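Local coordinates for protein putative aldolase (Bacteroides vulgatus ATCC 8482, PDB 3DXI) that is a putative aldolase of unestablished function, an HMGL-like protein with a TIM-barrel fold, at residues E35-Y40 / L233-L238; A217-M222 / N249-I254; V118-I123 / F128-N133. All coordinates share one frame; numbering follows the deposited sequence.

Contact 1: residues E35-Y40 / L233-L238; sequences ELPIDY and LLLTYL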
ATOM      1  N   GLU A  35      17.520 -18.790   2.739  1.00 11.77           N
ATOM      2  CA  GLU A  35      17.929 -17.925   3.842  1.00 13.27           C
ATOM      3  C   GLU A  35      16.896 -16.910   4.307  1.00 13.87           C
ATOM      4  O   GLU A  35      17.229 -15.974   5.035  1.00 15.31           O
ATOM      5  CB  GLU A  35      19.227 -17.196   3.485  1.00 15.55           C
ATOM      6  CG  GLU A  35      20.393 -18.132   3.221  1.00 17.91           C
ATOM      7  CD  GLU A  35      21.726 -17.412   3.170  1.00 20.71           C
ATOM      8  OE1 GLU A  35      22.212 -16.987   4.242  1.00 22.42           O
ATOM      9  OE2 GLU A  35      22.282 -17.266   2.059  1.00 20.83           O
ATOM     10  N   LEU A  36      15.650 -17.086   3.881  1.00 11.07           N
ATOM     11  CA  LEU A  36      14.571 -16.194   4.293  1.00 10.90           C
ATOM     12  C   LEU A  36      13.559 -17.044   5.055  1.00 10.67           C
ATOM     13  O   LEU A  36      13.434 -18.243   4.800  1.00  9.66           O
ATOM     14  CB  LEU A  36      13.914 -15.535   3.067  1.00 10.17           C
ATOM     15  CG  LEU A  36      14.755 -14.507   2.289  1.00  9.76           C
ATOM     16  CD1 LEU A  36      14.024 -14.060   1.026  1.00  9.45           C
ATOM     17  CD2 LEU A  36      15.037 -13.309   3.172  1.00  7.77           C
ATOM     18  N   PRO A  37      12.830 -16.442   6.008  1.00 10.45           N
ATOM     19  CA  PRO A  37      11.853 -17.244   6.750  1.00 10.95           C
ATOM     20  C   PRO A  37      10.588 -17.586   5.948  1.00 10.25           C
ATOM     21  O   PRO A  37       9.472 -17.285   6.374  1.00 10.82           O
ATOM     22  CB  PRO A  37      11.570 -16.380   7.984  1.00  9.66           C
ATOM     23  CG  PRO A  37      11.714 -14.984   7.448  1.00 10.12           C
ATOM     24  CD  PRO A  37      12.948 -15.086   6.579  1.00 10.90           C
ATOM     25  N   ILE A  38      10.782 -18.211   4.785  1.00 10.05           N
ATOM     26  CA  ILE A  38       9.689 -18.631   3.904  1.00  9.09           C
ATOM     27  C   ILE A  38       9.664 -20.160   3.874  1.00  9.99           C
ATOM     28  O   ILE A  38      10.644 -20.808   3.505  1.00  8.84           O
ATOM     29  CB  ILE A  38       9.867 -18.090   2.464  1.00  9.18           C
ATOM     30  CG1 ILE A  38       9.508 -16.602   2.410  1.00 12.04           C
ATOM     31  CG2 ILE A  38       8.984 -18.864   1.501  1.00  9.74           C
ATOM     32  CD1 ILE A  38      10.671 -15.670   2.611  1.00 13.28           C
ATOM     33  N   ASP A  39       8.519 -20.720   4.248  1.00  9.27           N
ATOM     34  CA  ASP A  39       8.330 -22.160   4.351  1.00  9.12           C
ATOM     35  C   ASP A  39       7.996 -22.936   3.086  1.00  8.56           C
ATOM     36  O   ASP A  39       8.442 -24.071   2.917  1.00  8.18           O
ATOM     37  CB  ASP A  39       7.255 -22.418   5.400  1.00  8.74           C
ATOM     38  CG  ASP A  39       7.518 -21.650   6.675  1.00  9.55           C
ATOM     39  OD1 ASP A  39       8.423 -22.059   7.427  1.00 10.64           O
ATOM     40  OD2 ASP A  39       6.841 -20.628   6.911  1.00  8.77           O
ATOM     41  N   TYR A  40       7.192 -22.331   2.223  1.00  9.92           N
ATOM     42  CA  TYR A  40       6.763 -22.951   0.976  1.00  9.04           C
ATOM     43  C   TYR A  40       7.098 -22.082  -0.222  1.00  9.93           C
ATOM     44  O   TYR A  40       7.034 -20.852  -0.153  1.00 10.20           O
ATOM     45  CB  TYR A  40       5.251 -23.180   0.989  1.00  9.49           C
ATOM     46  CG  TYR A  40       4.807 -24.417   1.724  1.00  7.58           C
ATOM     47  CD1 TYR A  40       4.403 -25.552   1.027  1.00  9.92           C
ATOM     48  CD2 TYR A  40       4.780 -24.452   3.117  1.00  8.02           C
ATOM     49  CE1 TYR A  40       3.977 -26.694   1.697  1.00  8.91           C
ATOM     50  CE2 TYR A  40       4.360 -25.590   3.798  1.00  8.47           C
ATOM     51  CZ  TYR A  40       3.959 -26.708   3.078  1.00  7.48           C
ATOM     52  OH  TYR A  40       3.557 -27.841   3.740  1.00  7.27           O
ATOM     53  N   LEU A 233       7.711  -6.560   2.166  1.00  8.74           N
ATOM     54  CA  LEU A 233       6.936  -5.708   3.068  1.00  8.79           C
ATOM     55  C   LEU A 233       6.422  -6.541   4.238  1.00  8.06           C
ATOM     56  O   LEU A 233       6.421  -6.091   5.383  1.00  7.19           O
ATOM     57  CB  LEU A 233       5.756  -5.060   2.337  1.00  9.68           C
ATOM     58  CG  LEU A 233       4.893  -4.119   3.183  1.00  8.37           C
ATOM     59  CD1 LEU A 233       5.768  -3.070   3.857  1.00  9.26           C
ATOM     60  CD2 LEU A 233       3.859  -3.442   2.300  1.00  9.46           C
ATOM     61  N   LEU A 234       5.984  -7.759   3.941  1.00  7.57           N
ATOM     62  CA  LEU A 234       5.484  -8.662   4.974  1.00  8.06           C
ATOM     63  C   LEU A 234       6.583  -8.964   5.989  1.00  7.68           C
ATOM     64  O   LEU A 234       6.382  -8.798   7.189  1.00  6.94           O
ATOM     65  CB  LEU A 234       4.997  -9.971   4.351  1.00  5.75           C
ATOM     66  CG  LEU A 234       4.546 -11.101   5.281  1.00  5.76           C
ATOM     67  CD1 LEU A 234       3.397 -10.636   6.172  1.00  4.92           C
ATOM     68  CD2 LEU A 234       4.123 -12.300   4.431  1.00  6.75           C
ATOM     69  N   LEU A 235       7.744  -9.393   5.494  1.00  8.01           N
ATOM     70  CA  LEU A 235       8.873  -9.737   6.355  1.00  8.94           C
ATOM     71  C   LEU A 235       9.372  -8.551   7.167  1.00  8.76           C
ATOM     72  O   LEU A 235       9.727  -8.699   8.335  1.00  9.76           O
ATOM     73  CB  LEU A 235      10.031 -10.312   5.532  1.00  6.96           C
ATOM     74  CG  LEU A 235       9.742 -11.622   4.797  1.00 10.43           C
ATOM     75  CD1 LEU A 235      11.009 -12.093   4.092  1.00  9.83           C
ATOM     76  CD2 LEU A 235       9.257 -12.682   5.778  1.00  8.10           C
ATOM     77  N   THR A 236       9.423  -7.377   6.553  1.00  7.53           N
ATOM     78  CA  THR A 236       9.869  -6.200   7.287  1.00  7.90           C
ATOM     79  C   THR A 236       8.924  -5.932   8.456  1.00  8.49           C
ATOM     80  O   THR A 236       9.369  -5.713   9.582  1.00  7.64           O
ATOM     81  CB  THR A 236       9.925  -4.957   6.384  1.00  7.38           C
ATOM     82  OG1 THR A 236      10.984  -5.117   5.432  1.00  8.50           O
ATOM     83  CG2 THR A 236      10.197  -3.708   7.208  1.00  6.46           C
ATOM     84  N   TYR A 237       7.621  -5.975   8.185  1.00  8.41           N
ATOM     85  CA  TYR A 237       6.616  -5.736   9.218  1.00  8.56           C
ATOM     86  C   TYR A 237       6.696  -6.766  10.347  1.00  8.20           C
ATOM     87  O   TYR A 237       6.691  -6.406  11.527  1.00  7.29           O
ATOM     88  CB  TYR A 237       5.203  -5.772   8.626  1.00  9.58           C
ATOM     89  CG  TYR A 237       4.155  -5.208   9.567  1.00 11.64           C
ATOM     90  CD1 TYR A 237       3.802  -3.858   9.515  1.00 11.69           C
ATOM     91  CD2 TYR A 237       3.555  -6.008  10.543  1.00 11.55           C
ATOM     92  CE1 TYR A 237       2.886  -3.317  10.408  1.00 13.69           C
ATOM     93  CE2 TYR A 237       2.631  -5.473  11.449  1.00 13.32           C
ATOM     94  CZ  TYR A 237       2.306  -4.125  11.371  1.00 13.79           C
ATOM     95  OH  TYR A 237       1.409  -3.568  12.252  1.00 16.37           O
ATOM     96  N   LEU A 238       6.761  -8.042   9.981  1.00  7.95           N
ATOM     97  CA  LEU A 238       6.834  -9.120  10.964  1.00  7.57           C
ATOM     98  C   LEU A 238       8.119  -9.066  11.786  1.00  8.59           C
ATOM     99  O   LEU A 238       8.117  -9.425  12.958  1.00  9.29           O
ATOM    100  CB  LEU A 238       6.713 -10.484  10.268  1.00  6.87           C
ATOM    101  CG  LEU A 238       5.391 -10.767   9.533  1.00  5.74           C
ATOM    102  CD1 LEU A 238       5.439 -12.147   8.886  1.00  4.36           C
ATOM    103  CD2 LEU A 238       4.223 -10.677  10.504  1.00  4.84           C
TER
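Leu235, on helix 231-241 of this TIM barrel, pushes its forked tip into a shallow hollow formed by Leu36, Pro37 and Ile38 in the loop between helix 23-34 and strand 40-45. Here the first helix-to-strand turn of the barrel meets the helix that follows the eighth strand. The two methyls of the leucine divide the work. CD2 and the ring carbon CG of Pro37 reach toward each other, 3.8 Å apart. CD1 faces the other two walls, 3.9 Å from Ile38 CD1 and a looser 4.3 Å from Leu36 CD2. Ile38 crosses the leucine at about a right angle; its longer branch lies beside the backbone N (chi1 -76°), and the end of that branch comes nearer the helix than its root does. No hydrogen bond crosses the contact, which is apolar and mostly buried. Leu244 packs on both Pro37 and Leu235, and Ile38 also rests on Ile5 of strand 4-7. On the loop side, Lys74 NZ donates a hydrogen bond to Ile38 O. The loop is bent into shape by an inverse gamma turn centred on Pro37, which probably helps to set the three side chains around Leu235; the turn is closed by the bond from Ile38 N to Leu36 O, 2.7 Å long.

Contact 2: residues A217-M222 / N249-I254; sequences ATITGM and NVLGNI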
ATOM      1  N   ALA A 217       2.620 -14.431  -0.721  1.00  8.23           N
ATOM      2  CA  ALA A 217       3.227 -13.164  -1.123  1.00  8.20           C
ATOM      3  C   ALA A 217       4.271 -13.472  -2.192  1.00  7.89           C
ATOM      4  O   ALA A 217       4.560 -14.636  -2.451  1.00  8.77           O
ATOM      5  CB  ALA A 217       3.871 -12.476   0.073  1.00  8.81           C
ATOM      6  N   THR A 218       4.815 -12.435  -2.824  1.00  8.57           N
ATOM      7  CA  THR A 218       5.836 -12.608  -3.851  1.00  6.79           C
ATOM      8  C   THR A 218       6.856 -11.474  -3.755  1.00  7.75           C
ATOM      9  O   THR A 218       6.544 -10.400  -3.241  1.00  7.54           O
ATOM     10  CB  THR A 218       5.221 -12.605  -5.279  1.00  6.86           C
ATOM     11  OG1 THR A 218       4.607 -11.336  -5.542  1.00  5.16           O
ATOM     12  CG2 THR A 218       4.174 -13.708  -5.414  1.00  4.37           C
ATOM     13  N   ILE A 219       8.072 -11.720  -4.236  1.00  8.53           N
ATOM     14  CA  ILE A 219       9.133 -10.714  -4.211  1.00  8.49           C
ATOM     15  C   ILE A 219       8.739  -9.531  -5.110  1.00  9.63           C
ATOM     16  O   ILE A 219       8.467  -9.698  -6.299  1.00  9.69           O
ATOM     17  CB  ILE A 219      10.477 -11.329  -4.671  1.00  8.62           C
ATOM     18  CG1 ILE A 219      10.904 -12.429  -3.686  1.00  8.81           C
ATOM     19  CG2 ILE A 219      11.548 -10.248  -4.779  1.00  8.95           C
ATOM     20  CD1 ILE A 219      11.079 -11.955  -2.246  1.00  8.77           C
ATOM     21  N   THR A 220       8.716  -8.345  -4.501  1.00  8.44           N
ATOM     22  CA  THR A 220       8.321  -7.074  -5.116  1.00  7.98           C
ATOM     23  C   THR A 220       6.850  -7.069  -5.514  1.00  7.04           C
ATOM     24  O   THR A 220       6.412  -6.200  -6.261  1.00  5.97           O
ATOM     25  CB  THR A 220       9.182  -6.678  -6.361  1.00  6.76           C
ATOM     26  OG1 THR A 220       8.956  -7.597  -7.430  1.00  8.41           O
ATOM     27  CG2 THR A 220      10.669  -6.659  -6.014  1.00  5.93           C
ATOM     28  N   GLY A 221       6.090  -8.034  -4.994  1.00  6.40           N
ATOM     29  CA  GLY A 221       4.668  -8.121  -5.303  1.00  6.34           C
ATOM     30  C   GLY A 221       4.386  -8.562  -6.730  1.00  6.43           C
ATOM     31  O   GLY A 221       3.254  -8.477  -7.205  1.00  6.21           O
HETATM   32  N   MSE A 222       5.421  -9.039  -7.412  1.00  6.89           N
HETATM   33  CA  MSE A 222       5.302  -9.491  -8.797  1.00  7.73           C
HETATM   34  C   MSE A 222       4.067 -10.360  -9.002  1.00  7.91           C
HETATM   35  O   MSE A 222       3.852 -11.350  -8.296  1.00  6.05           O
HETATM   36  CB  MSE A 222       6.560 -10.261  -9.217  1.00  8.34           C
HETATM   37  CG  MSE A 222       6.596 -10.651 -10.692  1.00 11.93           C
HETATM   38 SE   MSE A 222       8.250 -11.564 -11.157  1.00 22.73          SE
HETATM   39  CE  MSE A 222       8.255 -11.290 -13.078  1.00 12.04           C
ATOM     40  N   ASN A 249      19.936  -8.623   4.224  1.00  9.86           N
ATOM     41  CA  ASN A 249      20.957  -8.531   3.189  1.00 10.52           C
ATOM     42  C   ASN A 249      20.485  -9.383   2.020  1.00  9.89           C
ATOM     43  O   ASN A 249      20.503  -8.935   0.871  1.00  7.57           O
ATOM     44  CB  ASN A 249      22.313  -9.025   3.714  1.00 11.60           C
ATOM     45  CG  ASN A 249      22.987  -8.011   4.635  1.00 13.71           C
ATOM     46  OD1 ASN A 249      22.367  -7.040   5.067  1.00 15.44           O
ATOM     47  ND2 ASN A 249      24.261  -8.241   4.945  1.00 15.23           N
ATOM     48  N   VAL A 250      20.045 -10.603   2.327  1.00  7.81           N
ATOM     49  CA  VAL A 250      19.529 -11.519   1.312  1.00  6.95           C
ATOM     50  C   VAL A 250      18.250 -10.947   0.693  1.00  6.39           C
ATOM     51  O   VAL A 250      18.062 -11.006  -0.516  1.00  6.04           O
ATOM     52  CB  VAL A 250      19.206 -12.915   1.917  1.00  7.34           C
ATOM     53  CG1 VAL A 250      18.430 -13.759   0.913  1.00  7.79           C
ATOM     54  CG2 VAL A 250      20.505 -13.631   2.305  1.00  8.69           C
ATOM     55  N   LEU A 251      17.373 -10.394   1.525  1.00  6.33           N
ATOM     56  CA  LEU A 251      16.126  -9.825   1.034  1.00  7.55           C
ATOM     57  C   LEU A 251      16.421  -8.722   0.011  1.00  5.76           C
ATOM     58  O   LEU A 251      15.819  -8.681  -1.061  1.00  6.60           O
ATOM     59  CB  LEU A 251      15.302  -9.269   2.205  1.00  7.13           C
ATOM     60  CG  LEU A 251      13.860  -8.828   1.928  1.00  8.69           C
ATOM     61  CD1 LEU A 251      13.089  -9.942   1.223  1.00  6.41           C
ATOM     62  CD2 LEU A 251      13.188  -8.479   3.252  1.00  8.22           C
ATOM     63  N   GLY A 252      17.351  -7.834   0.342  1.00  6.67           N
ATOM     64  CA  GLY A 252      17.705  -6.767  -0.577  1.00  5.12           C
ATOM     65  C   GLY A 252      18.302  -7.305  -1.867  1.00  6.45           C
ATOM     66  O   GLY A 252      18.023  -6.791  -2.953  1.00  7.58           O
ATOM     67  N   ASN A 253      19.128  -8.343  -1.762  1.00  6.58           N
ATOM     68  CA  ASN A 253      19.741  -8.919  -2.950  1.00  7.08           C
ATOM     69  C   ASN A 253      18.732  -9.607  -3.864  1.00  7.51           C
ATOM     70  O   ASN A 253      18.838  -9.509  -5.084  1.00  7.44           O
ATOM     71  CB  ASN A 253      20.846  -9.910  -2.577  1.00  8.01           C
ATOM     72  CG  ASN A 253      22.034  -9.238  -1.908  1.00 12.60           C
ATOM     73  OD1 ASN A 253      22.288  -8.050  -2.120  1.00 15.05           O
ATOM     74  ND2 ASN A 253      22.772  -9.998  -1.104  1.00 11.07           N
ATOM     75  N   ILE A 254      17.755 -10.301  -3.288  1.00  8.81           N
ATOM     76  CA  ILE A 254      16.780 -10.984  -4.120  1.00  9.26           C
ATOM     77  C   ILE A 254      15.848  -9.964  -4.780  1.00  9.73           C
ATOM     78  O   ILE A 254      15.343 -10.194  -5.877  1.00 10.36           O
ATOM     79  CB  ILE A 254      15.980 -12.055  -3.315  1.00 10.11           C
ATOM     80  CG1 ILE A 254      15.196 -12.945  -4.284  1.00 10.15           C
ATOM     81  CG2 ILE A 254      15.031 -11.397  -2.322  1.00  8.79           C
ATOM     82  CD1 ILE A 254      16.071 -13.662  -5.308  1.00 12.45           C
TER
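Ile219 turns its longer branch beside its own backbone N (chi1 -63°), and a second bend carries CD1 to helix 248-265, where CG2 of Ile254 waits 4.0 Å away. On the helix side, Ile254 has CG1 anti to its backbone N (chi1 -168°), which leaves CG2 between the N and the carbonyl carbon and facing the isoleucine. In this TIM barrel the contact ties the loop after the last strand, 214-217, to the second helix beyond it. The two isoleucines cross at about a right angle. CG2 of Ile219 lies 4.0 Å from Ile254 O, and Leu251 adds a looser touch at the side, its CD1 4.5 Å from Ile219 CD1. Met33 packs against both isoleucines, and Phe258 and Met231 also border Ile219, so Ile219 touches residues of three helices, 23-34, 231-241 and 248-265. The loop is folded back by backbone bonds, among them Gly221 N to Thr218 O, while Ile219 N is bonded to Thr9 OG1. A side-chain bond spans the turn as well: Thr218 OG1 donates to Met222 O over 2.9 Å, the donor tilted 29° from the carbonyl plane.

Contact 3: residues V118-I123 / F128-N133; sequences VLAKAI and FEVGFN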
ATOM      1  N   VAL A 118     -13.225 -33.914  -5.840  1.00 14.44           N
ATOM      2  CA  VAL A 118     -13.009 -35.202  -6.485  1.00 14.96           C
ATOM      3  C   VAL A 118     -11.549 -35.263  -6.926  1.00 14.86           C
ATOM      4  O   VAL A 118     -10.870 -36.275  -6.759  1.00 12.87           O
ATOM      5  CB  VAL A 118     -13.910 -35.354  -7.736  1.00 16.00           C
ATOM      6  CG1 VAL A 118     -13.513 -36.603  -8.514  1.00 15.45           C
ATOM      7  CG2 VAL A 118     -15.386 -35.407  -7.320  1.00 15.58           C
ATOM      8  N   LEU A 119     -11.075 -34.162  -7.497  1.00 16.28           N
ATOM      9  CA  LEU A 119      -9.700 -34.065  -7.967  1.00 17.14           C
ATOM     10  C   LEU A 119      -8.753 -34.175  -6.771  1.00 17.19           C
ATOM     11  O   LEU A 119      -7.814 -34.983  -6.775  1.00 18.50           O
ATOM     12  CB  LEU A 119      -9.499 -32.726  -8.681  1.00 17.47           C
ATOM     13  CG  LEU A 119      -8.221 -32.504  -9.489  1.00 18.59           C
ATOM     14  CD1 LEU A 119      -8.158 -33.508 -10.635  1.00 17.93           C
ATOM     15  CD2 LEU A 119      -8.209 -31.077 -10.030  1.00 15.89           C
ATOM     16  N   ALA A 120      -9.019 -33.368  -5.746  1.00 18.02           N
ATOM     17  CA  ALA A 120      -8.201 -33.351  -4.532  1.00 16.43           C
ATOM     18  C   ALA A 120      -8.060 -34.739  -3.932  1.00 17.18           C
ATOM     19  O   ALA A 120      -6.964 -35.157  -3.571  1.00 17.90           O
ATOM     20  CB  ALA A 120      -8.808 -32.407  -3.511  1.00 15.51           C
ATOM     21  N   LYS A 121      -9.180 -35.449  -3.826  1.00 17.66           N
ATOM     22  CA  LYS A 121      -9.191 -36.793  -3.269  1.00 19.04           C
ATOM     23  C   LYS A 121      -8.209 -37.688  -4.018  1.00 19.28           C
ATOM     24  O   LYS A 121      -7.443 -38.433  -3.404  1.00 19.79           O
ATOM     25  CB  LYS A 121     -10.606 -37.370  -3.353  1.00 22.41           C
ATOM     26  CG  LYS A 121     -10.864 -38.538  -2.424  1.00 25.40           C
ATOM     27  CD  LYS A 121     -12.364 -38.742  -2.242  1.00 29.90           C
ATOM     28  CE  LYS A 121     -12.663 -39.711  -1.107  1.00 30.06           C
ATOM     29  NZ  LYS A 121     -14.109 -39.675  -0.739  1.00 32.51           N
ATOM     30  N   ALA A 122      -8.223 -37.607  -5.348  1.00 18.06           N
ATOM     31  CA  ALA A 122      -7.319 -38.411  -6.168  1.00 17.63           C
ATOM     32  C   ALA A 122      -5.854 -38.011  -5.954  1.00 16.32           C
ATOM     33  O   ALA A 122      -4.971 -38.863  -5.892  1.00 15.92           O
ATOM     34  CB  ALA A 122      -7.693 -38.272  -7.646  1.00 17.23           C
ATOM     35  N   ILE A 123      -5.597 -36.711  -5.849  1.00 15.72           N
ATOM     36  CA  ILE A 123      -4.234 -36.225  -5.638  1.00 14.96           C
ATOM     37  C   ILE A 123      -3.701 -36.714  -4.291  1.00 16.37           C
ATOM     38  O   ILE A 123      -2.516 -37.017  -4.146  1.00 15.64           O
ATOM     39  CB  ILE A 123      -4.180 -34.675  -5.665  1.00 13.28           C
ATOM     40  CG1 ILE A 123      -4.528 -34.159  -7.065  1.00 12.72           C
ATOM     41  CG2 ILE A 123      -2.797 -34.194  -5.260  1.00 11.95           C
ATOM     42  CD1 ILE A 123      -4.598 -32.643  -7.162  1.00 11.55           C
ATOM     43  N   PHE A 128       0.652 -36.547  -2.097  1.00 15.44           N
ATOM     44  CA  PHE A 128       0.964 -35.120  -2.091  1.00 13.60           C
ATOM     45  C   PHE A 128       0.144 -34.384  -1.037  1.00 13.99           C
ATOM     46  O   PHE A 128      -0.925 -34.842  -0.641  1.00 14.69           O
ATOM     47  CB  PHE A 128       0.615 -34.482  -3.445  1.00 12.55           C
ATOM     48  CG  PHE A 128       1.476 -34.931  -4.592  1.00 10.90           C
ATOM     49  CD1 PHE A 128       2.788 -34.485  -4.716  1.00 11.93           C
ATOM     50  CD2 PHE A 128       0.957 -35.768  -5.575  1.00 12.33           C
ATOM     51  CE1 PHE A 128       3.570 -34.864  -5.806  1.00 12.70           C
ATOM     52  CE2 PHE A 128       1.730 -36.157  -6.674  1.00 11.49           C
ATOM     53  CZ  PHE A 128       3.037 -35.703  -6.791  1.00 12.02           C
ATOM     54  N   GLU A 129       0.655 -33.246  -0.583  1.00 13.84           N
ATOM     55  CA  GLU A 129      -0.100 -32.396   0.332  1.00 12.40           C
ATOM     56  C   GLU A 129      -1.022 -31.697  -0.672  1.00 12.20           C
ATOM     57  O   GLU A 129      -0.605 -31.446  -1.806  1.00 12.56           O
ATOM     58  CB  GLU A 129       0.802 -31.351   0.992  1.00 10.73           C
ATOM     59  CG  GLU A 129       1.569 -31.822   2.219  1.00 12.54           C
ATOM     60  CD  GLU A 129       2.584 -30.793   2.680  1.00 13.44           C
ATOM     61  OE1 GLU A 129       2.558 -29.653   2.172  1.00 13.02           O
ATOM     62  OE2 GLU A 129       3.404 -31.118   3.555  1.00 15.18           O
ATOM     63  N   VAL A 130      -2.258 -31.392  -0.288  1.00 10.29           N
ATOM     64  CA  VAL A 130      -3.170 -30.732  -1.221  1.00  9.94           C
ATOM     65  C   VAL A 130      -3.639 -29.376  -0.726  1.00 10.15           C
ATOM     66  O   VAL A 130      -4.077 -29.239   0.415  1.00  9.83           O
ATOM     67  CB  VAL A 130      -4.421 -31.594  -1.507  1.00 11.13           C
ATOM     68  CG1 VAL A 130      -5.351 -30.864  -2.481  1.00 10.90           C
ATOM     69  CG2 VAL A 130      -4.004 -32.924  -2.086  1.00 10.77           C
ATOM     70  N   GLY A 131      -3.538 -28.375  -1.595  1.00  9.79           N
ATOM     71  CA  GLY A 131      -3.976 -27.039  -1.245  1.00  9.26           C
ATOM     72  C   GLY A 131      -5.103 -26.540  -2.135  1.00 10.70           C
ATOM     73  O   GLY A 131      -5.070 -26.717  -3.356  1.00 11.24           O
ATOM     74  N   PHE A 132      -6.114 -25.932  -1.524  1.00 10.59           N
ATOM     75  CA  PHE A 132      -7.241 -25.378  -2.266  1.00 12.32           C
ATOM     76  C   PHE A 132      -7.075 -23.857  -2.313  1.00 12.04           C
ATOM     77  O   PHE A 132      -7.092 -23.202  -1.268  1.00 11.99           O
ATOM     78  CB  PHE A 132      -8.587 -25.667  -1.571  1.00 13.48           C
ATOM     79  CG  PHE A 132      -9.070 -27.090  -1.689  1.00 16.58           C
ATOM     80  CD1 PHE A 132     -10.392 -27.351  -2.053  1.00 16.58           C
ATOM     81  CD2 PHE A 132      -8.245 -28.161  -1.374  1.00 17.86           C
ATOM     82  CE1 PHE A 132     -10.879 -28.657  -2.100  1.00 17.83           C
ATOM     83  CE2 PHE A 132      -8.722 -29.470  -1.417  1.00 18.32           C
ATOM     84  CZ  PHE A 132     -10.040 -29.720  -1.779  1.00 18.66           C
ATOM     85  N   ASN A 133      -6.897 -23.300  -3.507  1.00 10.71           N
ATOM     86  CA  ASN A 133      -6.794 -21.852  -3.653  1.00 11.43           C
ATOM     87  C   ASN A 133      -8.110 -21.428  -4.289  1.00 11.28           C
ATOM     88  O   ASN A 133      -8.235 -21.371  -5.515  1.00 12.97           O
ATOM     89  CB  ASN A 133      -5.603 -21.476  -4.540  1.00 12.30           C
ATOM     90  CG  ASN A 133      -4.317 -21.274  -3.738  1.00 14.03           C
ATOM     91  OD1 ASN A 133      -3.976 -22.086  -2.868  1.00 15.53           O
ATOM     92  ND2 ASN A 133      -3.599 -20.191  -4.030  1.00 12.58           N
TER
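Ala120 and Ile123, one turn apart on helix 113-124, meet Val130 and Phe132 of strand 129-134 and Phe128 just before it. The methyl of Ala120 lies against the end of the Phe132 ring, 3.4 Å from CZ, approaching obliquely. The same methyl lies 3.9 Å from Val130 CG1. Ile123 continues the seam toward the loop: its CG2 touches Val130 CG2 at 3.6 Å and Phe128 CB at 3.9 Å. Val130 therefore straddles the helix residues, one methyl on each, because its CG1 stands anti to the backbone N (chi1 180°) and CG2 lies beside it. Phe128 crosses Ile123 at about a right angle and turns the edge of its ring to the carbonyl oxygen Ile123 O, which lies in the ring plane, 4.0 Å from CD2. No hydrogen bond joins the two segments.

Farther out, Leu94 of helix 90-94 packs on both Ile123 and Phe128, and Ile117 and Ile113 of the same helix as Ala120 also pack on Phe132. On the strand, Glu129 directs its CB away from the helix, and its carboxylate forms a salt bridge with Lys75 and a hydrogen bond with Tyr40. Backbone bonds of Glu129 and Gly131 to Ile104 fasten the strand to strand 103-108. Helix and strand run nearly antiparallel, at 161°, with their axes 8.7 Å apart at closest approach. They are the helix and second strand of a beta-alpha-beta unit, of the kind that the repeated beta-alpha elements of a TIM barrel build, with helices lining the outside of the parallel strands.

Overall arrangement
All three contacts belong to one closed barrel of eight parallel strands. Contacts 1 and 2, their centres about 9 Å apart, touch through Leu36 with Val250 and Leu235 with Leu251; helices 231-241 and 248-265 follow each other, and the segments of contacts 1 and 2 alternate along the chain. Both also reach the second subunit. Contact 1 joins the first helix-to-strand loop to the region after the last strand, and contact 2 packs within that region. Contact 3 falls in sequence between the two segments of contact 1, their centres about 26 Å apart, yet Tyr40 OH and Glu129 OE1 link them. It closes before contact 2 opens, about 29 Å away between centres, across the chain's centre.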